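Long-range contacts in leucine aminopeptidase (PDB 7D1B), which probably acts as a zinc-dependent glutaminyl cyclase of the M28 peptidase family, turning N-terminal glutamine of peptides into pyroglutamate: residues A[145-155]-A[308-318]; A[154-162]-A[231-239]. One frame throughout, in Å; residues are numbered along the deposited sequence. Where two conformers were deposited one is given.

Contact 1: residues A[145-155]-A[308-318]. With ZN (zinc ion), chain B.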
loop_
_atom_site.group_PDB
_atom_site.type_symbol
_atom_site.label_atom_id
_atom_site.label_comp_id
_atom_site.label_asym_id
_atom_site.label_seq_id
_atom_site.Cartn_x
_atom_site.Cartn_y
_atom_site.Cartn_z
ATOM N N ASN A 145 -2.500 -24.358 12.304
ATOM C CA ASN A 145 -1.627 -23.432 11.598
ATOM C C ASN A 145 -1.960 -21.972 11.865
ATOM O O ASN A 145 -1.145 -21.103 11.539
ATOM C CB ASN A 145 -1.643 -23.716 10.098
ATOM C CG ASN A 145 -0.879 -24.965 9.753
ATOM O OD1 ASN A 145 0.074 -25.319 10.446
ATOM N ND2 ASN A 145 -1.293 -25.651 8.695
ATOM N N TRP A 146 -3.126 -21.676 12.444
ATOM C CA TRP A 146 -3.405 -20.310 12.858
ATOM C C TRP A 146 -2.556 -19.887 14.043
ATOM O O TRP A 146 -2.565 -18.702 14.391
ATOM C CB TRP A 146 -4.875 -20.152 13.225
ATOM C CG TRP A 146 -5.826 -20.352 12.090
ATOM C CD1 TRP A 146 -5.537 -20.780 10.810
ATOM C CD2 TRP A 146 -7.238 -20.118 12.127
ATOM N NE1 TRP A 146 -6.688 -20.825 10.065
ATOM C CE2 TRP A 146 -7.746 -20.429 10.847
ATOM C CE3 TRP A 146 -8.125 -19.680 13.122
ATOM C CZ2 TRP A 146 -9.098 -20.297 10.531
ATOM C CZ3 TRP A 146 -9.467 -19.553 12.808
ATOM C CH2 TRP A 146 -9.943 -19.866 11.527
ATOM N N ARG A 147 -1.821 -20.814 14.661
ATOM C CA ARG A 147 -0.985 -20.449 15.793
ATOM C C ARG A 147 0.443 -20.138 15.377
ATOM O O ARG A 147 1.256 -19.761 16.230
ATOM C CB ARG A 147 -0.979 -21.588 16.808
ATOM C CG ARG A 147 -2.368 -22.106 17.145
ATOM C CD ARG A 147 -2.650 -22.125 18.648
ATOM N NE ARG A 147 -2.416 -23.426 19.282
ATOM C CZ ARG A 147 -1.250 -24.075 19.354
ATOM N NH1 ARG A 147 -1.199 -25.253 19.967
ATOM N NH2 ARG A 147 -0.130 -23.554 18.877
ATOM N N LYS A 148 0.756 -20.256 14.111
ATOM C CA LYS A 148 2.107 -20.025 13.627
ATOM C C LYS A 148 2.265 -18.600 13.111
ATOM O O LYS A 148 1.285 -17.966 12.710
ATOM C CB LYS A 148 2.423 -21.017 12.505
ATOM C CG LYS A 148 2.391 -22.466 12.999
ATOM C CD LYS A 148 2.703 -23.462 11.898
ATOM C CE LYS A 148 2.822 -24.878 12.445
ATOM N NZ LYS A 148 3.079 -25.854 11.355
ATOM N N PRO A 149 3.485 -18.065 13.123
ATOM C CA PRO A 149 3.678 -16.676 12.679
ATOM C C PRO A 149 3.420 -16.525 11.186
ATOM O O PRO A 149 3.895 -17.321 10.367
ATOM C CB PRO A 149 5.143 -16.381 13.033
ATOM C CG PRO A 149 5.788 -17.715 13.217
ATOM C CD PRO A 149 4.713 -18.644 13.703
ATOM N N PHE A 150 2.667 -15.488 10.838
ATOM C CA PHE A 150 2.264 -15.217 9.461
ATOM C C PHE A 150 3.094 -14.043 8.933
ATOM O O PHE A 150 2.960 -12.909 9.420
ATOM C CB PHE A 150 0.761 -14.932 9.415
ATOM C CG PHE A 150 0.269 -14.449 8.076
ATOM C CD1 PHE A 150 0.516 -15.169 6.906
ATOM C CD2 PHE A 150 -0.442 -13.269 7.985
ATOM C CE1 PHE A 150 0.056 -14.702 5.662
ATOM C CE2 PHE A 150 -0.916 -12.805 6.750
ATOM C CZ PHE A 150 -0.648 -13.521 5.583
ATOM N N ALA A 151 3.947 -14.310 7.931
ATOM C CA ALA A 151 4.898 -13.313 7.447
ATOM C C ALA A 151 4.264 -12.284 6.529
ATOM O O ALA A 151 4.792 -11.173 6.407
ATOM C CB ALA A 151 6.027 -14.005 6.682
ATOM N N SER A 152 3.185 -12.632 5.837
ATOM C CA SER A 152 2.438 -11.638 5.060
ATOM C C SER A 152 3.319 -10.915 4.027
ATOM O O SER A 152 3.198 -9.713 3.843
ATOM C CB SER A 152 1.776 -10.631 6.013
ATOM O OG SER A 152 0.743 -9.908 5.395
ATOM N N ALA A 153 4.206 -11.644 3.335
ATOM C CA ALA A 153 5.215 -10.969 2.511
ATOM C C ALA A 153 4.601 -10.119 1.401
ATOM O O ALA A 153 5.075 -9.010 1.137
ATOM C CB ALA A 153 6.164 -11.983 1.893
ATOM N N ASN A 154 3.583 -10.631 0.715
ATOM C CA ASN A 154 2.967 -9.930 -0.406
ATOM C C ASN A 154 1.767 -9.091 0.020
ATOM O O ASN A 154 1.018 -8.621 -0.832
ATOM C CB ASN A 154 2.539 -10.949 -1.464
ATOM C CG ASN A 154 2.247 -10.324 -2.826
ATOM O OD1 ASN A 154 2.877 -9.335 -3.236
ATOM N ND2 ASN A 154 1.298 -10.913 -3.546
ATOM N N ASP A 155 1.561 -8.907 1.317
ATOM C CA ASP A 155 0.304 -8.386 1.836
ATOM C C ASP A 155 0.677 -7.297 2.834
ATOM O O ASP A 155 0.985 -7.569 4.001
ATOM C CB ASP A 155 -0.446 -9.567 2.429
ATOM C CG ASP A 155 -1.831 -9.223 2.927
ATOM O OD1 ASP A 155 -2.192 -8.031 3.033
ATOM O OD2 ASP A 155 -2.588 -10.192 3.257
ATOM N N TRP A 308 -2.481 -16.041 -0.579
ATOM C CA TRP A 308 -3.220 -15.094 0.250
ATOM C C TRP A 308 -3.637 -15.721 1.577
ATOM O O TRP A 308 -4.340 -16.740 1.605
ATOM C CB TRP A 308 -4.450 -14.674 -0.532
ATOM C CG TRP A 308 -5.330 -13.687 0.178
ATOM C CD1 TRP A 308 -5.001 -12.428 0.593
ATOM C CD2 TRP A 308 -6.707 -13.881 0.523
ATOM N NE1 TRP A 308 -6.097 -11.828 1.169
ATOM C CE2 TRP A 308 -7.157 -12.693 1.133
ATOM C CE3 TRP A 308 -7.607 -14.943 0.363
ATOM C CZ2 TRP A 308 -8.468 -12.541 1.604
ATOM C CZ3 TRP A 308 -8.904 -14.794 0.833
ATOM C CH2 TRP A 308 -9.321 -13.600 1.435
ATOM N N HIS A 309 -3.187 -15.108 2.671
ATOM C CA HIS A 309 -3.527 -15.548 4.024
ATOM C C HIS A 309 -3.142 -17.005 4.282
ATOM O O HIS A 309 -3.782 -17.692 5.091
ATOM C CB HIS A 309 -4.986 -15.227 4.358
ATOM C CG HIS A 309 -5.245 -13.752 4.383
ATOM N ND1 HIS A 309 -6.500 -13.198 4.524
ATOM C CD2 HIS A 309 -4.379 -12.707 4.299
ATOM C CE1 HIS A 309 -6.391 -11.875 4.482
ATOM N NE2 HIS A 309 -5.115 -11.551 4.378
ATOM N N LEU A 310 -2.069 -17.464 3.630
ATOM C CA LEU A 310 -1.438 -18.749 3.904
ATOM C C LEU A 310 -0.045 -18.520 4.468
ATOM O O LEU A 310 0.597 -17.499 4.193
ATOM C CB LEU A 310 -1.330 -19.626 2.645
ATOM C CG LEU A 310 -2.666 -19.999 2.009
ATOM C CD1 LEU A 310 -2.443 -20.817 0.729
ATOM C CD2 LEU A 310 -3.540 -20.790 2.983
ATOM N N LEU A 311 0.441 -19.508 5.229
ATOM C CA LEU A 311 1.787 -19.406 5.786
ATOM C C LEU A 311 2.854 -19.337 4.707
ATOM O O LEU A 311 3.976 -18.890 4.986
ATOM C CB LEU A 311 2.070 -20.580 6.720
ATOM C CG LEU A 311 1.206 -20.569 7.981
ATOM C CD1 LEU A 311 1.343 -21.885 8.724
ATOM C CD2 LEU A 311 1.591 -19.401 8.882
ATOM N N SER A 312 2.530 -19.763 3.486
ATOM C CA SER A 312 3.439 -19.694 2.355
ATOM C C SER A 312 3.531 -18.298 1.725
ATOM O O SER A 312 4.222 -18.149 0.715
ATOM C CB SER A 312 3.027 -20.750 1.325
ATOM O OG SER A 312 1.638 -20.630 1.035
ATOM N N ASP A 313 2.892 -17.278 2.294
ATOM C CA ASP A 313 3.058 -15.903 1.816
ATOM C C ASP A 313 4.358 -15.347 2.401
ATOM O O ASP A 313 4.367 -14.609 3.389
ATOM C CB ASP A 313 1.846 -15.058 2.212
ATOM C CG ASP A 313 1.930 -13.625 1.708
ATOM O OD1 ASP A 313 2.774 -13.338 0.826
ATOM O OD2 ASP A 313 1.147 -12.776 2.209
ATOM N N THR A 314 5.470 -15.728 1.778
ATOM C CA THR A 314 6.812 -15.495 2.296
ATOM C C THR A 314 7.650 -14.777 1.250
ATOM O O THR A 314 7.247 -14.666 0.086
ATOM C CB THR A 314 7.445 -16.846 2.675
ATOM O OG1 THR A 314 7.338 -17.744 1.565
ATOM C CG2 THR A 314 6.743 -17.442 3.885
ATOM N N PRO A 315 8.833 -14.262 1.632
ATOM C CA PRO A 315 9.608 -13.434 0.685
ATOM C C PRO A 315 9.971 -14.128 -0.617
ATOM O O PRO A 315 10.140 -13.443 -1.635
ATOM C CB PRO A 315 10.844 -13.034 1.501
ATOM C CG PRO A 315 10.307 -12.964 2.896
ATOM C CD PRO A 315 9.383 -14.159 2.998
ATOM N N ASP A 316 10.110 -15.460 -0.631
ATOM C CA ASP A 316 10.437 -16.142 -1.881
ATOM C C ASP A 316 9.313 -16.080 -2.909
ATOM O O ASP A 316 9.537 -16.446 -4.069
ATOM C CB ASP A 316 10.741 -17.604 -1.597
ATOM C CG ASP A 316 9.622 -18.267 -0.852
ATOM O OD1 ASP A 316 9.535 -18.068 0.377
ATOM O OD2 ASP A 316 8.794 -18.928 -1.502
ATOM N N LYS A 317 8.131 -15.599 -2.531
ATOM C CA LYS A 317 7.051 -15.414 -3.495
ATOM C C LYS A 317 7.122 -14.072 -4.207
ATOM O O LYS A 317 6.341 -13.834 -5.132
ATOM C CB LYS A 317 5.686 -15.535 -2.807
ATOM C CG LYS A 317 5.496 -16.815 -2.001
ATOM C CD LYS A 317 5.731 -18.084 -2.838
ATOM C CE LYS A 317 5.409 -19.358 -2.056
ATOM N NZ LYS A 317 6.210 -19.457 -0.810
ATOM N N ILE A 318 8.012 -13.193 -3.793
ATOM C CA ILE A 318 8.078 -11.847 -4.352
ATOM C C ILE A 318 8.990 -11.843 -5.571
ATOM O O ILE A 318 10.087 -12.406 -5.535
ATOM C CB ILE A 318 8.600 -10.858 -3.301
ATOM C CG1 ILE A 318 7.745 -10.913 -2.031
ATOM C CG2 ILE A 318 8.674 -9.450 -3.893
ATOM C CD1 ILE A 318 6.256 -10.660 -2.264
HETATM ZN ZN ZN B . -4.317 -9.712 4.050
HETATM O O HOH W 1 4.342 -17.197 7.244
HETATM O O HOH W 2 -1.592 -12.781 2.297
HETATM O O HOH W 3 -5.424 -9.087 2.370
#
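D313 of the loop 308-318 meets A153 and N154 at the start of helix 153-167, its CG anti to the backbone N (chi1 -178°) and its carboxylate turned to the N-H of N154. Its CB lies 3.9 Å from F150 CE1. Beyond CG the carboxylate divides: OD1 takes the N-H of N154 on its syn side at 2.8 Å and is also hydrogen-bonded by Y305, while OD2 lies near S152 CA and accepts from a water that also donates to D155 OD2 and accepts from H309 N. The backbone of D313 adds a nearly straight bond, A153 N to D313 O at 3.0 Å, with the N-H above the carbonyl plane. With the carboxylate gone, as in an alanine here, the N154 N-H and the Y305 hydroxyl would probably lose this acceptor, and the water would keep only D155 and H309 N of these partners. The water ties D313 to the metal site of the M28 fold, where D155 OD2 and H309 NE2 each bind zinc at 2.0 Å, with E188 and a water completing the four ligands. The D155 carboxylate and the H309 imidazole are nearly coplanar, 15° apart, and W308 NE1 sits over the centre of the imidazole face while donating to the zinc-bound water. Farther out, F150 turns its CE1 edge to L310 O, 3.2 Å away, and has S152 N over one face. L311 closes the outer end: its CD1 touches N145 CB and K148 CD, both 3.8 Å away, and its CD2 meets P149 O at 3.4 Å.

Contact 2: residues A[154-162]-A[231-239]. With ZN (zinc ion), chain B.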
loop_
_atom_site.group_PDB
_atom_site.type_symbol
_atom_site.label_atom_id
_atom_site.label_comp_id
_atom_site.label_asym_id
_atom_site.label_seq_id
_atom_site.Cartn_x
_atom_site.Cartn_y
_atom_site.Cartn_z
ATOM N N ASN A 154 3.583 -10.631 0.715
ATOM C CA ASN A 154 2.967 -9.930 -0.406
ATOM C C ASN A 154 1.767 -9.091 0.020
ATOM O O ASN A 154 1.018 -8.621 -0.832
ATOM C CB ASN A 154 2.539 -10.949 -1.464
ATOM C CG ASN A 154 2.247 -10.324 -2.826
ATOM O OD1 ASN A 154 2.877 -9.335 -3.236
ATOM N ND2 ASN A 154 1.298 -10.913 -3.546
ATOM N N ASP A 155 1.561 -8.907 1.317
ATOM C CA ASP A 155 0.304 -8.386 1.836
ATOM C C ASP A 155 0.677 -7.297 2.834
ATOM O O ASP A 155 0.985 -7.569 4.001
ATOM C CB ASP A 155 -0.446 -9.567 2.429
ATOM C CG ASP A 155 -1.831 -9.223 2.927
ATOM O OD1 ASP A 155 -2.192 -8.031 3.033
ATOM O OD2 ASP A 155 -2.588 -10.192 3.257
ATOM N N GLY A 156 0.705 -6.057 2.355
ATOM C CA GLY A 156 1.233 -4.929 3.109
ATOM C C GLY A 156 2.741 -4.824 3.026
ATOM O O GLY A 156 3.275 -3.800 2.594
ATOM N N THR A 157 3.440 -5.902 3.395
ATOM C CA THR A 157 4.892 -5.852 3.520
ATOM C C THR A 157 5.518 -5.400 2.211
ATOM O O THR A 157 6.408 -4.544 2.201
ATOM C CB THR A 157 5.434 -7.225 3.918
ATOM O OG1 THR A 157 4.661 -7.743 5.004
ATOM C CG2 THR A 157 6.877 -7.100 4.346
ATOM N N ALA A 158 5.091 -5.992 1.090
ATOM C CA ALA A 158 5.728 -5.663 -0.182
ATOM C C ALA A 158 5.497 -4.213 -0.575
ATOM O O ALA A 158 6.359 -3.620 -1.233
ATOM C CB ALA A 158 5.252 -6.605 -1.284
ATOM N N GLY A 159 4.356 -3.626 -0.201
ATOM C CA GLY A 159 4.143 -2.215 -0.470
ATOM C C GLY A 159 5.099 -1.347 0.326
ATOM O O GLY A 159 5.682 -0.397 -0.202
ATOM N N ALA A 160 5.254 -1.650 1.625
ATOM C CA ALA A 160 6.237 -0.931 2.424
ATOM C C ALA A 160 7.634 -1.070 1.832
ATOM O O ALA A 160 8.400 -0.096 1.772
ATOM C CB ALA A 160 6.196 -1.418 3.871
ATOM N N ALA A 161 7.987 -2.285 1.399
ATOM C CA ALA A 161 9.301 -2.523 0.815
ATOM C C ALA A 161 9.486 -1.764 -0.493
ATOM O O ALA A 161 10.571 -1.232 -0.759
ATOM C CB ALA A 161 9.517 -4.015 0.615
ATOM N N LEU A 162 8.440 -1.702 -1.324
ATOM C CA LEU A 162 8.560 -0.928 -2.548
ATOM C C LEU A 162 8.742 0.545 -2.227
ATOM O O LEU A 162 9.528 1.226 -2.883
ATOM C CB LEU A 162 7.370 -1.171 -3.475
ATOM C CG LEU A 162 7.435 -0.380 -4.799
ATOM C CD1 LEU A 162 8.738 -0.668 -5.576
ATOM C CD2 LEU A 162 6.236 -0.700 -5.672
ATOM N N LEU A 231 -3.205 2.594 -3.919
ATOM C CA LEU A 231 -2.984 1.593 -2.888
ATOM C C LEU A 231 -2.322 0.381 -3.521
ATOM O O LEU A 231 -2.757 -0.096 -4.571
ATOM C CB LEU A 231 -4.331 1.196 -2.282
ATOM C CG LEU A 231 -4.274 0.020 -1.314
ATOM C CD1 LEU A 231 -3.485 0.375 -0.047
ATOM C CD2 LEU A 231 -5.678 -0.431 -0.945
ATOM N N LEU A 232 -1.263 -0.094 -2.893
ATOM C CA LEU A 232 -0.558 -1.297 -3.335
ATOM C C LEU A 232 -0.965 -2.444 -2.422
ATOM O O LEU A 232 -0.762 -2.351 -1.213
ATOM C CB LEU A 232 0.937 -1.067 -3.169
ATOM C CG LEU A 232 1.516 0.085 -3.992
ATOM C CD1 LEU A 232 2.958 0.345 -3.549
ATOM C CD2 LEU A 232 1.410 -0.206 -5.491
ATOM N N ASP A 233 -1.499 -3.530 -2.982
ATOM C CA ASP A 233 -1.873 -4.668 -2.142
ATOM C C ASP A 233 -1.822 -5.948 -2.981
ATOM O O ASP A 233 -2.422 -5.985 -4.058
ATOM C CB ASP A 233 -3.309 -4.460 -1.639
ATOM C CG ASP A 233 -3.636 -5.303 -0.404
ATOM O OD1 ASP A 233 -2.744 -6.023 0.122
ATOM O OD2 ASP A 233 -4.805 -5.259 0.081
ATOM N N LEU A 234 -1.129 -6.986 -2.519
ATOM C CA LEU A 234 -1.101 -8.270 -3.222
ATOM C C LEU A 234 -0.689 -8.087 -4.683
ATOM O O LEU A 234 -1.365 -8.557 -5.605
ATOM C CB LEU A 234 -2.429 -9.023 -3.122
ATOM C CG LEU A 234 -3.086 -9.119 -1.760
ATOM C CD1 LEU A 234 -4.426 -9.824 -1.909
ATOM C CD2 LEU A 234 -2.227 -9.846 -0.775
ATOM N N PHE A 235 0.455 -7.422 -4.891
ATOM C CA PHE A 235 0.815 -6.930 -6.215
ATOM C C PHE A 235 2.179 -7.388 -6.687
ATOM O O PHE A 235 2.526 -7.096 -7.831
ATOM C CB PHE A 235 0.823 -5.385 -6.230
ATOM C CG PHE A 235 1.961 -4.802 -5.459
ATOM C CD1 PHE A 235 1.858 -4.588 -4.097
ATOM C CD2 PHE A 235 3.164 -4.486 -6.086
ATOM C CE1 PHE A 235 2.937 -4.121 -3.357
ATOM C CE2 PHE A 235 4.247 -4.009 -5.355
ATOM C CZ PHE A 235 4.124 -3.814 -3.989
ATOM N N ALA A 236 2.979 -8.044 -5.842
ATOM C CA ALA A 236 4.405 -8.169 -6.091
ATOM C C ALA A 236 4.836 -9.573 -6.475
ATOM O O ALA A 236 6.037 -9.810 -6.640
ATOM C CB ALA A 236 5.192 -7.684 -4.871
ATOM N N HIS A 237 3.896 -10.500 -6.614
ATOM C CA HIS A 237 4.230 -11.875 -6.967
ATOM C C HIS A 237 4.550 -12.013 -8.454
ATOM O O HIS A 237 4.166 -11.192 -9.300
ATOM C CB HIS A 237 3.098 -12.821 -6.556
ATOM C CG HIS A 237 1.744 -12.374 -6.991
ATOM N ND1 HIS A 237 1.120 -11.269 -6.449
ATOM C CD2 HIS A 237 0.879 -12.899 -7.894
ATOM C CE1 HIS A 237 -0.077 -11.140 -6.997
ATOM N NE2 HIS A 237 -0.247 -12.114 -7.877
ATOM N N ASP A 238 5.256 -13.094 -8.766
ATOM C CA ASP A 238 5.688 -13.392 -10.128
ATOM C C ASP A 238 4.473 -13.652 -11.012
ATOM O O ASP A 238 3.664 -14.530 -10.718
ATOM C CB ASP A 238 6.565 -14.644 -10.045
ATOM C CG ASP A 238 7.252 -14.982 -11.343
ATOM O OD1 ASP A 238 7.382 -14.117 -12.228
ATOM O OD2 ASP A 238 7.707 -16.142 -11.456
ATOM N N GLY A 239 4.351 -12.915 -12.113
ATOM C CA GLY A 239 3.236 -13.152 -13.009
ATOM C C GLY A 239 1.926 -12.588 -12.516
ATOM O O GLY A 239 0.865 -13.004 -12.995
HETATM ZN ZN ZN B . -4.317 -9.712 4.050
HETATM O O HOH W 4 1.279 -3.865 0.001
HETATM O O HOH W 3 -5.424 -9.087 2.370
#
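N154 carries its CG anti to the backbone N (chi1 -164°), and its amide leaves the first turn of helix 153-167 to enter the bend that follows strand 225-232; H237, its CG between the backbone N and the carbonyl carbon (chi1 49°), brings ND1 to meet it. The two ends of the amide are used differently. OD1 accepts the N-H of A236 at 2.9 Å, in the carbonyl plane and on a lone pair, and ND2 donates to H237 ND1, also at 2.9 Å. The second bond is less regular: amide and imidazole planes stand 77° apart, and ND2 lies well out of the ring plane. The backbone adds a weak bond from L234 N to N154 O. On the zinc side, L234 CD2 packs alongside D155 CB at 3.7 Å.

Farther along the helix F235 presents its edge to the backbone, with CE1 3.5 Å from G159 N and CZ near A158 O. A236 CB lies over one face of this ring, offset toward the rim, and touches A158 CB at 3.7 Å. L162 CD2 meets both F235 CE2 and L232 CD1, and V326 of helix 320-336 packs on all three side chains. Helix 153-167 thus lies against the end of strand 225-232, next to the edge strand 297-300, in the alpha/beta fold of M28 enzymes. A water accepting a weak bond from G159 N donates to L232 O.

D155 OD1, hydrogen-bonded to H130, lies 3.6 Å from D233 OD1; of the two aspartates only D155 binds zinc. Because H237 ND1 accepts from N154, its proton should sit on NE2, which is hydrogen-bonded to the carboxylate of D302, a chain that would probably polarise the imidazole and fix its rotation.

Overall arrangement
Contacts 1 and 2 meet at the start of helix 153-167, their centres about 12 Å apart, and share N154 and D155. Contact 2 is nested within the chain loop closed by contact 1 and lies deeper, its centre about 7 Å from that of the chain against about 17 Å for contact 1. N154 joins them, its backbone N-H used in the first and its side chain in the second. W308 CD1 packs on L234 CD1 at 3.7 Å, joining the two contacts near the metal; D155 is the zinc ligand common to both, and H309 comes from contact 1. S152 O and T157 OG1, 2.7 Å apart in a probable hydrogen bond, tie the helix start to its next turn.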